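Local atomic coordinates of trichothecene 15-O-acetyltransferase TRI3 (Fusarium sporotrichioides, PDB entry 3FOT), a protein that acetylates the 15-hydroxyl of trichothecene precursors in the biosynthesis of mycotoxins such as T-2 toxin in Fusarium. Residues 335-340 with 359-364; 254-259 with 411-416. All coordinates share one frame; numbering follows the deposited sequence.

Interaction 1: 335-340 with 359-364; sequences SPTSVD and TAAVVR
Val339 and Thr359 meet side by side, with CG2 of Val339 3.5 Å from CG2 of Thr359. Their backbones form a hydrogen-bonded antiparallel pair. Thr359 N gives its hydrogen to Val339 O at 2.7 Å, nearly straight, with an N-H...O angle of 169°. In return Val339 N reaches Thr359 O from above the carbonyl plane, at 2.8 Å. Thr337 pairs with Ala361, and Ser335 with Val363, by two such bonds each. The longest of the six is from Ala361 N to Thr337 O, at 3.2 Å. Between these pairs sit the non-hydrogen-bonded pairs Pro336-Val362 and Ser338-Ala360. The proline has no N-H to give and falls at a position that sends no N-H bond to strand 359-364. CA-H...O contacts lie here instead, the shortest from Ser338 CA to Thr359 O at 3.1 Å.

The two strands make a twisted two-stranded antiparallel sheet within this BAHD-superfamily enzyme. One face carries Ser335, Thr337, Val339, Thr359, Ala361 and Val363. On it Thr337 holds CG2 anti to its carbonyl carbon, and this methyl lies 4.0 Å from CG2 of Val363. Helix 379-401 covers part of this face: Tyr397 packs on Ala361 and Val363, and its OH hydrogen-bonds to Thr337 OG1. Thr359 OG1 is bound to the carbonyl oxygen of Leu406. The other face bears Pro336, Ser338, Ala360 and Val362. Helix 246-264 covers part of this face through Tyr255. Ala360 also touches His414, which binds 15-deacetylcalonectrin.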
loop_
_atom_site.group_PDB
_atom_site.type_symbol
_atom_site.label_atom_id
_atom_site.label_comp_id
_atom_site.label_asym_id
_atom_site.label_seq_id
_atom_site.Cartn_x
_atom_site.Cartn_y
_atom_site.Cartn_z
ATOM N N SER A 335 -18.623 4.863 3.842
ATOM C CA SER A 335 -17.450 4.266 3.233
ATOM C C SER A 335 -16.660 3.496 4.288
ATOM O O SER A 335 -16.102 4.103 5.209
ATOM C CB SER A 335 -16.554 5.331 2.601
ATOM O OG SER A 335 -15.444 4.715 1.962
ATOM N N PRO A 336 -16.612 2.157 4.143
ATOM C CA PRO A 336 -15.802 1.314 5.010
ATOM C C PRO A 336 -14.378 1.465 4.530
ATOM O O PRO A 336 -14.067 1.041 3.404
ATOM C CB PRO A 336 -16.316 -0.107 4.713
ATOM C CG PRO A 336 -17.522 0.057 3.814
ATOM C CD PRO A 336 -17.322 1.366 3.124
ATOM N N THR A 337 -13.546 2.123 5.328
ATOM C CA THR A 337 -12.159 2.382 4.946
ATOM C C THR A 337 -11.213 1.474 5.737
ATOM O O THR A 337 -11.639 0.767 6.655
ATOM C CB THR A 337 -11.752 3.866 5.167
ATOM O OG1 THR A 337 -11.942 4.215 6.544
ATOM C CG2 THR A 337 -12.580 4.805 4.314
ATOM N N SER A 338 -9.936 1.447 5.356
ATOM C CA SER A 338 -8.963 0.695 6.151
ATOM C C SER A 338 -7.994 1.688 6.793
ATOM O O SER A 338 -7.798 2.792 6.282
ATOM C CB SER A 338 -8.230 -0.319 5.285
ATOM O OG SER A 338 -7.600 0.361 4.225
ATOM N N VAL A 339 -7.421 1.316 7.930
ATOM C CA VAL A 339 -6.458 2.166 8.614
ATOM C C VAL A 339 -5.314 1.332 9.171
ATOM O O VAL A 339 -5.474 0.138 9.438
ATOM C CB VAL A 339 -7.083 3.030 9.751
ATOM C CG1 VAL A 339 -8.291 3.882 9.263
ATOM C CG2 VAL A 339 -7.520 2.177 10.894
ATOM N N ASP A 340 -4.159 1.978 9.317
ATOM C CA ASP A 340 -2.974 1.358 9.867
ATOM C C ASP A 340 -3.276 1.021 11.327
ATOM O O ASP A 340 -3.715 1.903 12.079
ATOM C CB ASP A 340 -1.800 2.356 9.760
ATOM C CG ASP A 340 -0.562 1.893 10.491
ATOM O OD1 ASP A 340 -0.453 0.700 10.835
ATOM O OD2 ASP A 340 0.330 2.740 10.716
ATOM N N THR A 359 -6.678 -2.257 10.034
ATOM C CA THR A 359 -8.016 -2.429 10.569
ATOM C C THR A 359 -8.963 -1.540 9.796
ATOM O O THR A 359 -8.632 -1.125 8.674
ATOM C CB THR A 359 -8.067 -2.275 12.125
ATOM O OG1 THR A 359 -9.396 -2.550 12.579
ATOM C CG2 THR A 359 -7.637 -0.923 12.584
ATOM N N ALA A 360 -10.138 -1.262 10.373
ATOM C CA ALA A 360 -11.280 -0.773 9.613
ATOM C C ALA A 360 -11.960 0.357 10.388
ATOM O O ALA A 360 -11.888 0.404 11.618
ATOM C CB ALA A 360 -12.257 -1.910 9.391
ATOM N N ALA A 361 -12.570 1.291 9.653
ATOM C CA ALA A 361 -13.439 2.327 10.225
ATOM C C ALA A 361 -14.527 2.607 9.201
ATOM O O ALA A 361 -14.415 2.187 8.051
ATOM C CB ALA A 361 -12.651 3.628 10.530
ATOM N N VAL A 362 -15.587 3.300 9.602
ATOM C CA VAL A 362 -16.633 3.626 8.649
ATOM C C VAL A 362 -16.790 5.140 8.646
ATOM O O VAL A 362 -17.127 5.748 9.667
ATOM C CB VAL A 362 -17.995 2.931 8.959
ATOM C CG1 VAL A 362 -19.027 3.305 7.921
ATOM C CG2 VAL A 362 -17.839 1.412 9.002
ATOM N N VAL A 363 -16.476 5.740 7.506
ATOM C CA VAL A 363 -16.739 7.164 7.281
ATOM C C VAL A 363 -18.227 7.352 6.947
ATOM O O VAL A 363 -18.771 6.643 6.106
ATOM C CB VAL A 363 -15.858 7.687 6.126
ATOM C CG1 VAL A 363 -16.219 9.136 5.732
ATOM C CG2 VAL A 363 -14.413 7.590 6.526
ATOM N N ARG A 364 -18.860 8.330 7.593
ATOM C CA ARG A 364 -20.259 8.643 7.368
ATOM C C ARG A 364 -20.450 10.131 7.209
ATOM O O ARG A 364 -19.984 10.912 8.044
ATOM C CB ARG A 364 -21.113 8.160 8.542
ATOM C CG ARG A 364 -21.174 6.675 8.714
ATOM C CD ARG A 364 -22.014 6.324 9.949
ATOM N NE ARG A 364 -23.180 7.210 10.082
ATOM C CZ ARG A 364 -24.398 6.953 9.615
ATOM N NH1 ARG A 364 -24.660 5.816 8.973
ATOM N NH2 ARG A 364 -25.368 7.842 9.792
#

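Interaction 2: 254-259 with 411-416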
loop_
_atom_site.group_PDB
_atom_site.type_symbol
_atom_site.label_atom_id
_atom_site.label_comp_id
_atom_site.label_asym_id
_atom_site.label_seq_id
_atom_site.Cartn_x
_atom_site.Cartn_y
_atom_site.Cartn_z
ATOM N N GLU A 254 -21.756 -3.778 13.316
ATOM C CA GLU A 254 -21.968 -2.474 12.718
ATOM C C GLU A 254 -21.094 -2.330 11.476
ATOM O O GLU A 254 -21.553 -1.844 10.435
ATOM C CB GLU A 254 -21.627 -1.355 13.698
ATOM C CG GLU A 254 -22.012 0.009 13.155
ATOM C CD GLU A 254 -21.550 1.154 14.032
ATOM O OE1 GLU A 254 -21.221 0.915 15.206
ATOM O OE2 GLU A 254 -21.530 2.302 13.535
ATOM N N TYR A 255 -19.840 -2.768 11.581
ATOM C CA TYR A 255 -18.965 -2.743 10.411
ATOM C C TYR A 255 -19.433 -3.685 9.290
ATOM O O TYR A 255 -19.533 -3.268 8.129
ATOM C CB TYR A 255 -17.484 -2.965 10.765
ATOM C CG TYR A 255 -16.637 -2.972 9.505
ATOM C CD1 TYR A 255 -16.024 -1.796 9.026
ATOM C CD2 TYR A 255 -16.502 -4.129 8.743
ATOM C CE1 TYR A 255 -15.262 -1.812 7.822
ATOM C CE2 TYR A 255 -15.767 -4.140 7.554
ATOM C CZ TYR A 255 -15.159 -2.983 7.102
ATOM O OH TYR A 255 -14.435 -3.064 5.913
ATOM N N THR A 256 -19.713 -4.953 9.600
ATOM C CA THR A 256 -20.107 -5.893 8.537
ATOM C C THR A 256 -21.430 -5.492 7.870
ATOM O O THR A 256 -21.598 -5.670 6.660
ATOM C CB THR A 256 -20.150 -7.360 9.013
ATOM O OG1 THR A 256 -21.160 -7.507 10.027
ATOM C CG2 THR A 256 -18.786 -7.763 9.590
ATOM N N SER A 257 -22.353 -4.919 8.648
ATOM C CA SER A 257 -23.583 -4.377 8.086
ATOM C C SER A 257 -23.313 -3.229 7.115
ATOM O O SER A 257 -23.876 -3.209 6.013
ATOM C CB SER A 257 -24.548 -3.947 9.191
ATOM O OG SER A 257 -25.060 -5.104 9.835
ATOM N N ALA A 258 -22.434 -2.301 7.508
ATOM C CA ALA A 258 -21.996 -1.206 6.622
ATOM C C ALA A 258 -21.284 -1.711 5.364
ATOM O O ALA A 258 -21.484 -1.176 4.257
ATOM C CB ALA A 258 -21.102 -0.243 7.353
ATOM N N LEU A 259 -20.458 -2.740 5.539
ATOM C CA LEU A 259 -19.751 -3.351 4.427
ATOM C C LEU A 259 -20.707 -3.887 3.382
ATOM O O LEU A 259 -20.599 -3.576 2.195
ATOM C CB LEU A 259 -18.863 -4.474 4.962
ATOM C CG LEU A 259 -18.063 -5.274 3.950
ATOM C CD1 LEU A 259 -17.020 -4.347 3.302
ATOM C CD2 LEU A 259 -17.396 -6.433 4.664
ATOM N N LEU A 411 -9.301 -7.559 12.320
ATOM C CA LEU A 411 -8.950 -8.935 12.001
ATOM C C LEU A 411 -10.216 -9.764 11.812
ATOM O O LEU A 411 -10.343 -10.526 10.863
ATOM C CB LEU A 411 -8.061 -9.532 13.100
ATOM C CG LEU A 411 -6.715 -8.834 13.322
ATOM C CD1 LEU A 411 -5.996 -9.494 14.497
ATOM C CD2 LEU A 411 -5.842 -8.840 12.060
ATOM N N ARG A 412 -11.168 -9.582 12.717
ATOM C CA ARG A 412 -12.399 -10.355 12.680
ATOM C C ARG A 412 -13.288 -10.005 11.495
ATOM O O ARG A 412 -13.809 -10.894 10.801
ATOM C CB ARG A 412 -13.154 -10.149 14.021
ATOM C CG ARG A 412 -14.280 -11.103 14.208
ATOM C CD ARG A 412 -14.877 -10.916 15.586
ATOM N NE ARG A 412 -16.016 -11.798 15.801
ATOM C CZ ARG A 412 -17.009 -11.535 16.657
ATOM N NH1 ARG A 412 -17.007 -10.419 17.371
ATOM N NH2 ARG A 412 -18.011 -12.389 16.789
ATOM N N VAL A 413 -13.485 -8.714 11.256
ATOM C CA VAL A 413 -14.346 -8.298 10.162
ATOM C C VAL A 413 -13.708 -8.519 8.802
ATOM O O VAL A 413 -14.420 -8.787 7.827
ATOM C CB VAL A 413 -14.875 -6.842 10.279
ATOM C CG1 VAL A 413 -15.627 -6.659 11.625
ATOM C CG2 VAL A 413 -13.765 -5.807 10.124
ATOM N N HIS A 414 -12.385 -8.397 8.729
ATOM C CA HIS A 414 -11.724 -8.690 7.446
ATOM C C HIS A 414 -11.715 -10.200 7.148
ATOM O O HIS A 414 -11.775 -10.611 5.984
ATOM C CB HIS A 414 -10.309 -8.099 7.389
ATOM C CG HIS A 414 -10.267 -6.609 7.254
ATOM N ND1 HIS A 414 -9.211 -5.854 7.721
ATOM C CD2 HIS A 414 -11.137 -5.733 6.696
ATOM C CE1 HIS A 414 -9.431 -4.579 7.453
ATOM N NE2 HIS A 414 -10.589 -4.479 6.828
ATOM N N ASN A 415 -11.647 -11.037 8.181
ATOM C CA ASN A 415 -11.897 -12.470 7.949
ATOM C C ASN A 415 -13.271 -12.673 7.273
ATOM O O ASN A 415 -13.420 -13.424 6.294
ATOM C CB ASN A 415 -11.858 -13.257 9.248
ATOM C CG ASN A 415 -10.451 -13.536 9.742
ATOM O OD1 ASN A 415 -9.465 -13.414 9.015
ATOM N ND2 ASN A 415 -10.360 -13.944 11.007
ATOM N N PHE A 416 -14.271 -11.980 7.797
ATOM C CA PHE A 416 -15.610 -12.050 7.220
ATOM C C PHE A 416 -15.626 -11.535 5.771
ATOM O O PHE A 416 -16.218 -12.146 4.876
ATOM C CB PHE A 416 -16.615 -11.293 8.088
ATOM C CG PHE A 416 -17.954 -11.132 7.430
ATOM C CD1 PHE A 416 -18.893 -12.163 7.490
ATOM C CD2 PHE A 416 -18.253 -9.981 6.690
ATOM C CE1 PHE A 416 -20.141 -12.026 6.839
ATOM C CE2 PHE A 416 -19.480 -9.842 6.041
ATOM C CZ PHE A 416 -20.431 -10.868 6.130
HETATM O O HOH W 1 -11.634 -2.052 5.901
#
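Segments 254-259, in helix 246-264, and 411-416, in helix 406-423, run in roughly the same direction, 33° apart, with their axes 10.1 Å from each other at closest approach. The backbones come nearest at Thr256 and Val413, whose CA atoms are 6.5 Å apart. This is a near-parallel helix-helix packing in the fold of this BAHD-superfamily acyltransferase, and it brings Tyr255 beside the binding-site residue His414. No direct hydrogen bond crosses it. Ala360 of strand 358-365 touches both Tyr255 and His414.

Val413 points toward the other helix and packs obliquely on the ring of Tyr255. Its CG2 is 3.5 Å from Tyr255 CD2 and also lies close to CE2. CG1, the other branch, meets CG2 of Thr256 at 3.9 Å. The same Thr256 methyl reaches Phe416 CD2 at 3.7 Å, while Thr256 CB lies near CE2, so the threonine fits between Val413 and the phenylalanine. CG anti to the backbone N (chi1 170°) carries the Phe416 ring toward helix 246-264. Leu259 runs past it in the opposite direction and brings CD2 to the edge of the ring, near its plane. Leu9, from the N-terminal loop, also packs on Phe416.

The polar part of the contact is at the tips of Tyr255 and His414, two side chains that cross at about a right angle. Tyr255 OH stands at the edge of the imidazole, too far from NE2 for a direct bond. Its direct partner is Glu417 OE1, one helical turn beyond Val413. A water joins the two tips: its O is 3.0 Å from Tyr255 OH and lies in the plane of the imidazole, 2.8 Å from His414 NE2.

The centres of interactions 1 and 2 are about 10 Å apart, on the same side of the chain's centre. Along the sequence helix 246-264 comes first, then strands 333-340 and 358-365, then helix 406-423. Interaction 1 is therefore nested inside the loop closed by interaction 2. Tyr255 joins the two contacts: its CE1 is 3.4 Å from Ala360 CB and 3.7 Å from Pro336 CB. His414 meets the sheet as well, with CE1 3.8 Å from Thr359 O. The helix pair thus lies against one face of the two-stranded sheet. Both contacts therefore lie next to the 15-deacetylcalonectrin site: interaction 2 contains His414 and interaction 1 borders it.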